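Local coordinates for hypothetical protein SO0799 (Shewanella oneidensis, PDB 1YUD) that is of unknown function but belongs to the cupin superfamily as a DUF985 protein and assembles as a two-chain unit built on beta sheets, at residues 33-38 and 49-54. Residues are numbered along the deposited sequence; the frame is centred on the assembly and turned at random.
Sequences RSSYRS and WSSIYF
Ser-38 lays its CB over the five-membered ring of Trp-49, 3.2 Å from the ring centroid and nearly on the ring normal, in a CH-pi contact. The tryptophan CG stands between the backbone N and the carbonyl carbon (chi1 63°), and one face of the indole lies against Ser-38 CB. Its six-membered ring reaches Tyr-36, where CH2 lies 3.7 Å from the tyrosine CB. Beside the indole, Ser-38 N bonds to Trp-49 O and Ser-51 N to Tyr-36 O, each at 2.9 Å. The antiparallel pairing accommodates a classic beta bulge: Ser-35 and Tyr-36 both face Ser-51, whose O takes a nearly straight bond from Ser-35 N (N-H...O 170°) and a weak one from Tyr-36 N. At the bulge Ser-35 points toward the opposite strand, its OG 3.3 Å from Ser-51 OG, and each of these hydroxyls is hydrogen-bonded to OE1 of Gln-108 of the second subunit. On the sheet face carrying Arg-37 and Ser-50, the arginine chain bends at chi2 and chi3, which places NE beside Ser-50 CB; that carbon lies at the guanidinium edge, near its plane, while Ser-50 OG bonds to Phe-137 N. An alanine in place of Trp-49 would probably leave a gap beside Ser-38 CB and remove the CH2 contact from Tyr-36 CB. Strands 31-37 and 50-57 of this cupin sheet are thus joined by backbone bonds, with the Trp-49 indole packed on Ser-38 just beyond the strand ends, while the serine hydroxyls at the bulge carry polar bonding into the subunit interface.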
ATOM      1  N   ARG A  33       8.426  -6.360   8.827  1.00 54.17           N
ATOM      2  CA  ARG A  33       9.740  -6.045   8.252  1.00 54.16           C
ATOM      3  C   ARG A  33       9.552  -4.738   7.496  1.00 52.48           C
ATOM      4  O   ARG A  33       8.668  -4.649   6.648  1.00 54.33           O
ATOM      5  CB  ARG A  33      10.179  -7.131   7.253  1.00 54.83           C
ATOM      6  CG  ARG A  33      11.699  -7.273   7.044  1.00 58.82           C
ATOM      7  CD  ARG A  33      12.433  -5.968   6.694  1.00 61.73           C
ATOM      8  NE  ARG A  33      13.639  -5.806   7.514  1.00 65.22           N
ATOM      9  CZ  ARG A  33      14.446  -4.741   7.517  1.00 66.29           C
ATOM     10  NH1 ARG A  33      14.207  -3.692   6.729  1.00 66.49           N
ATOM     11  NH2 ARG A  33      15.492  -4.719   8.338  1.00 65.43           N
ATOM     12  N   SER A  34      10.356  -3.726   7.793  1.00 50.31           N
ATOM     13  CA  SER A  34      10.228  -2.467   7.075  1.00 47.87           C
ATOM     14  C   SER A  34      10.595  -2.717   5.631  1.00 48.15           C
ATOM     15  O   SER A  34      11.509  -3.478   5.337  1.00 49.11           O
ATOM     16  CB  SER A  34      11.160  -1.421   7.644  1.00 47.60           C
ATOM     17  OG  SER A  34      10.956  -1.304   9.036  1.00 51.53           O
ATOM     18  N   SER A  35       9.862  -2.082   4.729  1.00 49.20           N
ATOM     19  CA  SER A  35      10.090  -2.219   3.300  1.00 48.36           C
ATOM     20  C   SER A  35      10.943  -1.038   2.880  1.00 47.41           C
ATOM     21  O   SER A  35      12.071  -1.208   2.428  1.00 47.17           O
ATOM     22  CB  SER A  35       8.750  -2.186   2.572  1.00 48.90           C
ATOM     23  OG  SER A  35       7.703  -2.472   3.492  1.00 47.78           O
ATOM     24  N   TYR A  36      10.395   0.165   3.039  1.00 47.00           N
ATOM     25  CA  TYR A  36      11.113   1.388   2.693  1.00 45.76           C
ATOM     26  C   TYR A  36      10.755   2.496   3.659  1.00 48.11           C
ATOM     27  O   TYR A  36       9.686   2.480   4.271  1.00 49.16           O
ATOM     28  CB  TYR A  36      10.758   1.872   1.290  1.00 39.99           C
ATOM     29  CG  TYR A  36      10.971   0.877   0.187  1.00 34.53           C
ATOM     30  CD1 TYR A  36      10.069  -0.159  -0.024  1.00 33.81           C
ATOM     31  CD2 TYR A  36      12.080   0.965  -0.643  1.00 30.51           C
ATOM     32  CE1 TYR A  36      10.272  -1.094  -1.044  1.00 33.57           C
ATOM     33  CE2 TYR A  36      12.298   0.043  -1.655  1.00 29.21           C
ATOM     34  CZ  TYR A  36      11.393  -0.991  -1.852  1.00 31.22           C
ATOM     35  OH  TYR A  36      11.639  -1.953  -2.814  1.00 28.39           O
ATOM     36  N   ARG A  37      11.665   3.451   3.807  1.00 50.61           N
ATOM     37  CA  ARG A  37      11.426   4.618   4.652  1.00 54.20           C
ATOM     38  C   ARG A  37      11.607   5.741   3.637  1.00 55.90           C
ATOM     39  O   ARG A  37      12.134   5.514   2.545  1.00 56.49           O
ATOM     40  CB  ARG A  37      12.478   4.776   5.767  1.00 55.95           C
ATOM     41  CG  ARG A  37      12.778   3.544   6.641  1.00 57.17           C
ATOM     42  CD  ARG A  37      11.592   3.054   7.474  1.00 58.18           C
ATOM     43  NE  ARG A  37      10.989   4.076   8.343  1.00 58.25           N
ATOM     44  CZ  ARG A  37      11.655   4.855   9.190  1.00 57.22           C
ATOM     45  NH1 ARG A  37      12.971   4.746   9.292  1.00 59.75           N
ATOM     46  NH2 ARG A  37      11.006   5.738   9.942  1.00 54.02           N
ATOM     47  N   SER A  38      11.172   6.944   3.972  1.00 58.19           N
ATOM     48  CA  SER A  38      11.320   8.045   3.036  1.00 60.45           C
ATOM     49  C   SER A  38      12.625   8.763   3.328  1.00 61.66           C
ATOM     50  O   SER A  38      12.880   9.147   4.472  1.00 62.96           O
ATOM     51  CB  SER A  38      10.153   9.019   3.170  1.00 60.46           C
ATOM     52  OG  SER A  38      10.164   9.948   2.102  1.00 63.23           O
ATOM     53  N   TRP A  49       7.709   9.472   5.543  1.00 56.16           N
ATOM     54  CA  TRP A  49       6.890   8.260   5.586  1.00 51.95           C
ATOM     55  C   TRP A  49       7.681   6.962   5.803  1.00 49.98           C
ATOM     56  O   TRP A  49       8.912   6.960   5.862  1.00 48.38           O
ATOM     57  CB  TRP A  49       6.032   8.133   4.322  1.00 50.80           C
ATOM     58  CG  TRP A  49       6.780   7.994   3.022  1.00 52.04           C
ATOM     59  CD1 TRP A  49       7.027   8.978   2.114  1.00 51.36           C
ATOM     60  CD2 TRP A  49       7.353   6.798   2.478  1.00 51.77           C
ATOM     61  NE1 TRP A  49       7.711   8.476   1.036  1.00 50.71           N
ATOM     62  CE2 TRP A  49       7.928   7.137   1.232  1.00 51.50           C
ATOM     63  CE3 TRP A  49       7.436   5.467   2.921  1.00 51.31           C
ATOM     64  CZ2 TRP A  49       8.579   6.203   0.421  1.00 52.16           C
ATOM     65  CZ3 TRP A  49       8.083   4.534   2.115  1.00 52.42           C
ATOM     66  CH2 TRP A  49       8.647   4.911   0.876  1.00 52.69           C
ATOM     67  N   SER A  50       6.949   5.860   5.931  1.00 47.74           N
ATOM     68  CA  SER A  50       7.533   4.540   6.149  1.00 44.73           C
ATOM     69  C   SER A  50       6.531   3.424   5.830  1.00 43.81           C
ATOM     70  O   SER A  50       5.336   3.566   6.064  1.00 46.12           O
ATOM     71  CB  SER A  50       7.985   4.412   7.607  1.00 42.99           C
ATOM     72  OG  SER A  50       6.919   4.631   8.511  1.00 36.50           O
ATOM     73  N   SER A  51       7.014   2.319   5.282  1.00 41.77           N
ATOM     74  CA  SER A  51       6.149   1.187   4.974  1.00 39.94           C
ATOM     75  C   SER A  51       6.793  -0.086   5.511  1.00 40.19           C
ATOM     76  O   SER A  51       8.011  -0.217   5.524  1.00 40.15           O
ATOM     77  CB  SER A  51       5.950   1.045   3.465  1.00 40.90           C
ATOM     78  OG  SER A  51       5.338  -0.198   3.149  1.00 38.11           O
ATOM     79  N   ILE A  52       5.968  -1.020   5.960  1.00 39.09           N
ATOM     80  CA  ILE A  52       6.455  -2.276   6.487  1.00 37.96           C
ATOM     81  C   ILE A  52       5.519  -3.347   5.990  1.00 39.80           C
ATOM     82  O   ILE A  52       4.384  -3.064   5.601  1.00 42.54           O
ATOM     83  CB  ILE A  52       6.388  -2.332   8.014  1.00 36.03           C
ATOM     84  CG1 ILE A  52       4.925  -2.395   8.444  1.00 37.60           C
ATOM     85  CG2 ILE A  52       7.073  -1.129   8.621  1.00 35.30           C
ATOM     86  CD1 ILE A  52       4.716  -2.570   9.927  1.00 38.06           C
ATOM     87  N   TYR A  53       5.997  -4.579   5.978  1.00 38.70           N
ATOM     88  CA  TYR A  53       5.153  -5.679   5.586  1.00 38.11           C
ATOM     89  C   TYR A  53       4.536  -6.039   6.943  1.00 39.19           C
ATOM     90  O   TYR A  53       4.956  -5.494   7.966  1.00 38.27           O
ATOM     91  CB  TYR A  53       6.013  -6.810   5.062  1.00 38.31           C
ATOM     92  CG  TYR A  53       6.501  -6.635   3.648  1.00 36.67           C
ATOM     93  CD1 TYR A  53       5.656  -6.896   2.571  1.00 38.28           C
ATOM     94  CD2 TYR A  53       7.820  -6.285   3.375  1.00 33.63           C
ATOM     95  CE1 TYR A  53       6.113  -6.826   1.254  1.00 35.97           C
ATOM     96  CE2 TYR A  53       8.289  -6.214   2.060  1.00 31.87           C
ATOM     97  CZ  TYR A  53       7.431  -6.490   1.010  1.00 33.41           C
ATOM     98  OH  TYR A  53       7.874  -6.478  -0.290  1.00 32.28           O
ATOM     99  N   PHE A  54       3.537  -6.913   6.975  1.00 39.77           N
ATOM    100  CA  PHE A  54       2.928  -7.290   8.250  1.00 43.27           C
ATOM    101  C   PHE A  54       2.049  -8.502   8.044  1.00 45.65           C
ATOM    102  O   PHE A  54       1.011  -8.427   7.389  1.00 45.94           O
ATOM    103  CB  PHE A  54       2.112  -6.133   8.837  1.00 42.35           C
ATOM    104  CG  PHE A  54       1.631  -6.380  10.238  1.00 41.21           C
ATOM    105  CD1 PHE A  54       0.421  -7.019  10.478  1.00 41.04           C
ATOM    106  CD2 PHE A  54       2.378  -5.953  11.325  1.00 42.11           C
ATOM    107  CE1 PHE A  54      -0.042  -7.224  11.787  1.00 40.15           C
ATOM    108  CE2 PHE A  54       1.920  -6.155  12.636  1.00 41.48           C
ATOM    109  CZ  PHE A  54       0.704  -6.792  12.861  1.00 38.71           C
TER